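PDB 3RQZ: metallophosphoesterase from Sphaerobacter thermophilus, which binds zinc ions at a two-metal site and probably acts as a phosphatase of the YfcE family of calcineurin-like phosphoesterases. Local coordinates for residues E126-F138 with H150-L163. Residues are numbered along the deposited sequence; the frame is centred on the assembly and turned at random. Where two conformers were deposited one is given.
Sequences EYIYNARIAALNF and HTHVPLYIREDEAL. With ZN (zinc ion), chain D.
Glu126 O lies 3.6 Å from His150 CD2, near the plane of the imidazole, where 126-138 begins to pass over the Gly-His-Thr-His loop of the calcineurin-like metallophosphoesterase fold. This loop supplies His150 to one zinc ion and His152 to the other; His152 NE2 coordinates its zinc at 2.3 Å alongside Asp11, His13 and Asp37. Tyr127 lays its ring on that of His150 in an offset stack, planes 8° apart and centroids 3.9 Å apart, with CE1 above the middle of the imidazole. The histidine reaches this place with CG anti to its backbone N (chi1 -165°), and its NE2 is hydrogen-bonded to Trp125 O, so the stack and this bond, together with the zinc ion, probably restrain the ring. Ile128 O rests against Thr151 CG2 and Leu155 CD1. From Asn130, which caps helix 131-137 by accepting from Ile133 N, the chain climbs over edge strand 154-158. Ala131 and Ala134 sit on Ile157, and Ala134 CB meets Ala162 CB at 3.8 Å; small residues let helix 159-163 come within 8.3 Å, axis to axis. The Phe138 ring receives Glu159 CA over its centre, a CH-pi contact 3.6 Å from the centroid, and its CE2 touches Ala162 CB. An alanine here would probably leave both atoms uncovered, opening a gap beside helix 159-163, where the Glu159 carboxylate pairs with Arg183. Ile157 O lies in plane at the ring edge, 3.6 Å from Phe138 CZ.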
loop_
_atom_site.group_PDB
_atom_site.type_symbol
_atom_site.label_atom_id
_atom_site.label_comp_id
_atom_site.label_asym_id
_atom_site.label_seq_id
_atom_site.Cartn_x
_atom_site.Cartn_y
_atom_site.Cartn_z
ATOM N N GLU A 126 3.996 -3.762 11.848
ATOM C CA GLU A 126 5.474 -3.875 11.795
ATOM C C GLU A 126 6.017 -3.499 10.423
ATOM O O GLU A 126 5.519 -3.979 9.419
ATOM C CB GLU A 126 5.936 -5.291 12.170
ATOM C CG GLU A 126 7.475 -5.501 12.137
ATOM C CD GLU A 126 7.908 -6.853 12.689
ATOM O OE1 GLU A 126 7.523 -7.907 12.143
ATOM O OE2 GLU A 126 8.657 -6.858 13.690
ATOM N N TYR A 127 7.041 -2.650 10.394
ATOM C CA TYR A 127 7.721 -2.287 9.131
ATOM C C TYR A 127 8.790 -3.316 8.806
ATOM O O TYR A 127 9.492 -3.786 9.695
ATOM C CB TYR A 127 8.400 -0.918 9.212
ATOM C CG TYR A 127 7.502 0.254 9.534
ATOM C CD1 TYR A 127 6.803 0.925 8.520
ATOM C CD2 TYR A 127 7.383 0.715 10.841
ATOM C CE1 TYR A 127 5.982 2.022 8.813
ATOM C CE2 TYR A 127 6.577 1.801 11.154
ATOM C CZ TYR A 127 5.888 2.461 10.130
ATOM O OH TYR A 127 5.090 3.532 10.425
ATOM N N ILE A 128 8.925 -3.666 7.537
ATOM C CA ILE A 128 10.058 -4.476 7.101
ATOM C C ILE A 128 10.916 -3.654 6.148
ATOM O O ILE A 128 10.512 -3.407 5.004
ATOM C CB ILE A 128 9.609 -5.750 6.373
ATOM C CG1 ILE A 128 8.610 -6.531 7.236
ATOM C CG2 ILE A 128 10.893 -6.562 5.942
ATOM C CD1 ILE A 128 8.124 -7.901 6.656
ATOM N N TYR A 129 12.088 -3.226 6.604
ATOM C CA TYR A 129 12.979 -2.433 5.747
ATOM C C TYR A 129 14.455 -2.819 5.844
ATOM O O TYR A 129 15.327 -2.123 5.290
ATOM C CB TYR A 129 12.814 -0.923 5.994
ATOM C CG TYR A 129 12.954 -0.535 7.453
ATOM C CD1 TYR A 129 14.220 -0.456 8.062
ATOM C CD2 TYR A 129 11.833 -0.262 8.227
ATOM C CE1 TYR A 129 14.359 -0.099 9.399
ATOM C CE2 TYR A 129 11.959 0.091 9.586
ATOM C CZ TYR A 129 13.221 0.170 10.157
ATOM O OH TYR A 129 13.370 0.503 11.485
ATOM N N ASN A 130 14.756 -3.884 6.580
ATOM C CA ASN A 130 16.132 -4.383 6.644
ATOM C C ASN A 130 16.178 -5.922 6.734
ATOM O O ASN A 130 15.130 -6.581 6.879
ATOM C CB ASN A 130 16.937 -3.693 7.781
ATOM C CG ASN A 130 16.337 -3.948 9.180
ATOM O OD1 ASN A 130 15.612 -4.910 9.385
ATOM N ND2 ASN A 130 16.636 -3.059 10.138
ATOM N N ALA A 131 17.377 -6.493 6.650
ATOM C CA ALA A 131 17.508 -7.956 6.661
ATOM C C ALA A 131 17.121 -8.614 7.998
ATOM O O ALA A 131 16.506 -9.695 8.008
ATOM C CB ALA A 131 18.931 -8.377 6.239
ATOM N N ARG A 132 17.484 -7.945 9.093
ATOM C CA ARG A 132 17.200 -8.375 10.470
ATOM C C ARG A 132 15.720 -8.712 10.669
ATOM O O ARG A 132 15.364 -9.813 11.107
ATOM C CB ARG A 132 17.620 -7.254 11.440
ATOM C CG ARG A 132 17.736 -7.660 12.901
ATOM C CD ARG A 132 18.338 -6.513 13.709
ATOM N NE ARG A 132 19.248 -5.728 12.873
ATOM C CZ ARG A 132 19.024 -4.479 12.487
ATOM N NH1 ARG A 132 17.939 -3.844 12.892
ATOM N NH2 ARG A 132 19.900 -3.854 11.713
ATOM N N ILE A 133 14.868 -7.757 10.323
ATOM C CA ILE A 133 13.426 -7.882 10.489
ATOM C C ILE A 133 12.892 -8.837 9.419
ATOM O O ILE A 133 12.045 -9.661 9.717
ATOM C CB ILE A 133 12.688 -6.501 10.577
ATOM C CG1 ILE A 133 13.215 -5.659 11.763
ATOM C CG2 ILE A 133 11.165 -6.670 10.639
ATOM C CD1 ILE A 133 13.017 -6.339 13.216
ATOM N N ALA A 134 13.440 -8.785 8.209
ATOM C CA ALA A 134 12.997 -9.730 7.153
ATOM C C ALA A 134 13.228 -11.161 7.614
ATOM O O ALA A 134 12.346 -12.030 7.496
ATOM C CB ALA A 134 13.742 -9.469 5.827
ATOM N N ALA A 135 14.411 -11.379 8.183
ATOM C CA ALA A 135 14.821 -12.681 8.698
ATOM C C ALA A 135 13.865 -13.219 9.757
ATOM O O ALA A 135 13.516 -14.403 9.753
ATOM C CB ALA A 135 16.298 -12.601 9.240
ATOM N N LEU A 136 13.405 -12.340 10.638
ATOM C CA LEU A 136 12.462 -12.733 11.683
ATOM C C LEU A 136 11.074 -13.059 11.101
ATOM O O LEU A 136 10.245 -13.691 11.756
ATOM C CB LEU A 136 12.394 -11.630 12.767
ATOM C CG LEU A 136 13.651 -11.454 13.646
ATOM C CD1 LEU A 136 13.744 -10.047 14.266
ATOM C CD2 LEU A 136 13.795 -12.540 14.740
ATOM N N ASN A 137 10.833 -12.636 9.863
ATOM C CA ASN A 137 9.503 -12.741 9.249
ATOM C C ASN A 137 9.300 -13.905 8.299
ATOM O O ASN A 137 8.159 -14.346 8.082
ATOM C CB ASN A 137 9.088 -11.403 8.614
ATOM C CG ASN A 137 8.364 -10.519 9.588
ATOM O OD1 ASN A 137 7.204 -10.769 9.901
ATOM N ND2 ASN A 137 9.031 -9.476 10.081
ATOM N N PHE A 138 10.396 -14.427 7.763
ATOM C CA PHE A 138 10.335 -15.624 6.911
ATOM C C PHE A 138 9.749 -16.861 7.591
ATOM O O PHE A 138 8.955 -17.551 6.972
ATOM C CB PHE A 138 11.678 -15.913 6.231
ATOM C CG PHE A 138 11.890 -15.104 4.976
ATOM C CD1 PHE A 138 11.263 -15.474 3.784
ATOM C CD2 PHE A 138 12.712 -13.958 4.984
ATOM C CE1 PHE A 138 11.425 -14.709 2.609
ATOM C CE2 PHE A 138 12.886 -13.212 3.814
ATOM C CZ PHE A 138 12.246 -13.595 2.619
ATOM N N HIS A 150 3.303 -0.595 3.872
ATOM C CA HIS A 150 3.513 0.129 5.154
ATOM C C HIS A 150 4.765 1.033 5.167
ATOM O O HIS A 150 4.750 2.128 5.734
ATOM C CB HIS A 150 3.528 -0.909 6.309
ATOM C CG HIS A 150 3.378 -0.355 7.695
ATOM N ND1 HIS A 150 2.696 0.806 7.996
ATOM C CD2 HIS A 150 3.792 -0.863 8.882
ATOM C CE1 HIS A 150 2.723 1.002 9.306
ATOM N NE2 HIS A 150 3.367 -0.008 9.867
ATOM N N THR A 151 5.844 0.619 4.525
ATOM C CA THR A 151 7.030 1.470 4.501
ATOM C C THR A 151 6.931 2.575 3.447
ATOM O O THR A 151 7.615 3.589 3.547
ATOM C CB THR A 151 8.281 0.638 4.171
ATOM O OG1 THR A 151 8.072 0.037 2.885
ATOM C CG2 THR A 151 8.495 -0.469 5.208
ATOM N N HIS A 152 6.102 2.366 2.424
ATOM C CA HIS A 152 5.950 3.304 1.278
ATOM C C HIS A 152 7.196 3.312 0.391
ATOM O O HIS A 152 7.516 4.310 -0.325
ATOM C CB HIS A 152 5.624 4.734 1.730
ATOM C CG HIS A 152 4.374 4.861 2.537
ATOM N ND1 HIS A 152 3.793 6.082 2.803
ATOM C CD2 HIS A 152 3.603 3.935 3.166
ATOM C CE1 HIS A 152 2.719 5.905 3.555
ATOM N NE2 HIS A 152 2.587 4.617 3.798
ATOM N N VAL A 153 7.944 2.220 0.470
ATOM C CA VAL A 153 9.141 2.071 -0.358
ATOM C C VAL A 153 9.101 0.693 -1.003
ATOM O O VAL A 153 8.969 -0.316 -0.300
ATOM C CB VAL A 153 10.441 2.293 0.466
ATOM C CG1 VAL A 153 11.732 2.114 -0.427
ATOM C CG2 VAL A 153 10.464 3.718 1.123
ATOM N N PRO A 154 9.207 0.631 -2.344
ATOM C CA PRO A 154 9.226 -0.704 -2.923
ATOM C C PRO A 154 10.494 -1.459 -2.517
ATOM O O PRO A 154 11.543 -0.850 -2.288
ATOM C CB PRO A 154 9.142 -0.452 -4.444
ATOM C CG PRO A 154 9.693 0.913 -4.625
ATOM C CD PRO A 154 9.318 1.688 -3.367
ATOM N N LEU A 155 10.387 -2.783 -2.425
ATOM C CA LEU A 155 11.417 -3.603 -1.804
ATOM C C LEU A 155 11.218 -5.056 -2.226
ATOM O O LEU A 155 10.080 -5.493 -2.454
ATOM C CB LEU A 155 11.292 -3.510 -0.263
ATOM C CG LEU A 155 12.197 -4.367 0.631
ATOM C CD1 LEU A 155 12.692 -3.596 1.870
ATOM C CD2 LEU A 155 11.507 -5.672 1.078
ATOM N N TYR A 156 12.324 -5.794 -2.334
ATOM C CA TYR A 156 12.274 -7.238 -2.363
ATOM C C TYR A 156 13.506 -7.828 -1.672
ATOM O O TYR A 156 14.612 -7.278 -1.747
ATOM C CB TYR A 156 12.091 -7.802 -3.794
ATOM C CG TYR A 156 13.218 -7.540 -4.783
ATOM C CD1 TYR A 156 13.164 -6.442 -5.649
ATOM C CD2 TYR A 156 14.320 -8.402 -4.868
ATOM C CE1 TYR A 156 14.191 -6.192 -6.552
ATOM C CE2 TYR A 156 15.354 -8.182 -5.788
ATOM C CZ TYR A 156 15.275 -7.075 -6.628
ATOM O OH TYR A 156 16.273 -6.825 -7.523
ATOM N N ILE A 157 13.303 -8.941 -0.981
ATOM C CA ILE A 157 14.439 -9.688 -0.405
ATOM C C ILE A 157 14.123 -11.186 -0.481
ATOM O O ILE A 157 12.991 -11.570 -0.247
ATOM C CB ILE A 157 14.716 -9.235 1.054
ATOM C CG1 ILE A 157 16.021 -9.839 1.582
ATOM C CG2 ILE A 157 13.482 -9.534 1.983
ATOM C CD1 ILE A 157 16.534 -9.126 2.874
ATOM N N ARG A 158 15.106 -12.005 -0.868
ATOM C CA ARG A 158 14.961 -13.466 -0.797
ATOM C C ARG A 158 15.311 -14.012 0.606
ATOM O O ARG A 158 16.025 -13.379 1.385
ATOM C CB ARG A 158 15.766 -14.176 -1.900
ATOM C CG ARG A 158 15.295 -15.609 -2.172
ATOM C CD ARG A 158 15.768 -16.162 -3.506
ATOM N NE ARG A 158 17.087 -15.660 -3.847
ATOM C CZ ARG A 158 18.188 -16.396 -3.881
ATOM N NH1 ARG A 158 19.350 -15.823 -4.191
ATOM N NH2 ARG A 158 18.132 -17.709 -3.627
ATOM N N GLU A 159 14.782 -15.184 0.920
ATOM C CA GLU A 159 14.955 -15.777 2.249
ATOM C C GLU A 159 16.427 -16.017 2.598
ATOM O O GLU A 159 16.868 -15.671 3.698
ATOM C CB GLU A 159 14.138 -17.064 2.348
ATOM C CG GLU A 159 14.226 -17.784 3.680
ATOM C CD GLU A 159 13.336 -19.029 3.743
ATOM O OE1 GLU A 159 13.221 -19.751 2.722
ATOM O OE2 GLU A 159 12.751 -19.298 4.811
ATOM N N ASP A 160 17.194 -16.578 1.668
ATOM C CA ASP A 160 18.611 -16.829 1.948
ATOM C C ASP A 160 19.410 -15.541 2.195
ATOM O O ASP A 160 20.309 -15.536 3.027
ATOM C CB ASP A 160 19.273 -17.690 0.863
ATOM C CG ASP A 160 19.238 -17.050 -0.522
ATOM O OD1 ASP A 160 18.611 -15.995 -0.727
ATOM O OD2 ASP A 160 19.849 -17.635 -1.425
ATOM N N GLU A 161 19.064 -14.465 1.487
ATOM C CA GLU A 161 19.702 -13.165 1.670
ATOM C C GLU A 161 19.378 -12.647 3.065
ATOM O O GLU A 161 20.281 -12.233 3.793
ATOM C CB GLU A 161 19.190 -12.123 0.644
ATOM C CG GLU A 161 19.701 -12.280 -0.821
ATOM C CD GLU A 161 18.946 -11.374 -1.814
ATOM O OE1 GLU A 161 17.719 -11.121 -1.646
ATOM O OE2 GLU A 161 19.584 -10.903 -2.781
ATOM N N ALA A 162 18.084 -12.663 3.423
ATOM C CA ALA A 162 17.654 -12.168 4.721
ATOM C C ALA A 162 18.385 -12.927 5.822
ATOM O O ALA A 162 18.862 -12.324 6.777
ATOM C CB ALA A 162 16.116 -12.303 4.894
ATOM N N LEU A 163 18.470 -14.250 5.677
ATOM C CA LEU A 163 19.078 -15.091 6.723
ATOM C C LEU A 163 20.592 -14.905 6.829
ATOM O O LEU A 163 21.172 -15.152 7.891
ATOM C CB LEU A 163 18.726 -16.569 6.540
ATOM C CG LEU A 163 17.257 -16.997 6.719
ATOM C CD1 LEU A 163 17.090 -18.483 6.365
ATOM C CD2 LEU A 163 16.682 -16.701 8.119
HETATM ZN ZN ZN D . 0.802 3.812 4.929
HETATM O O HOH W 1 1.558 5.063 6.895
#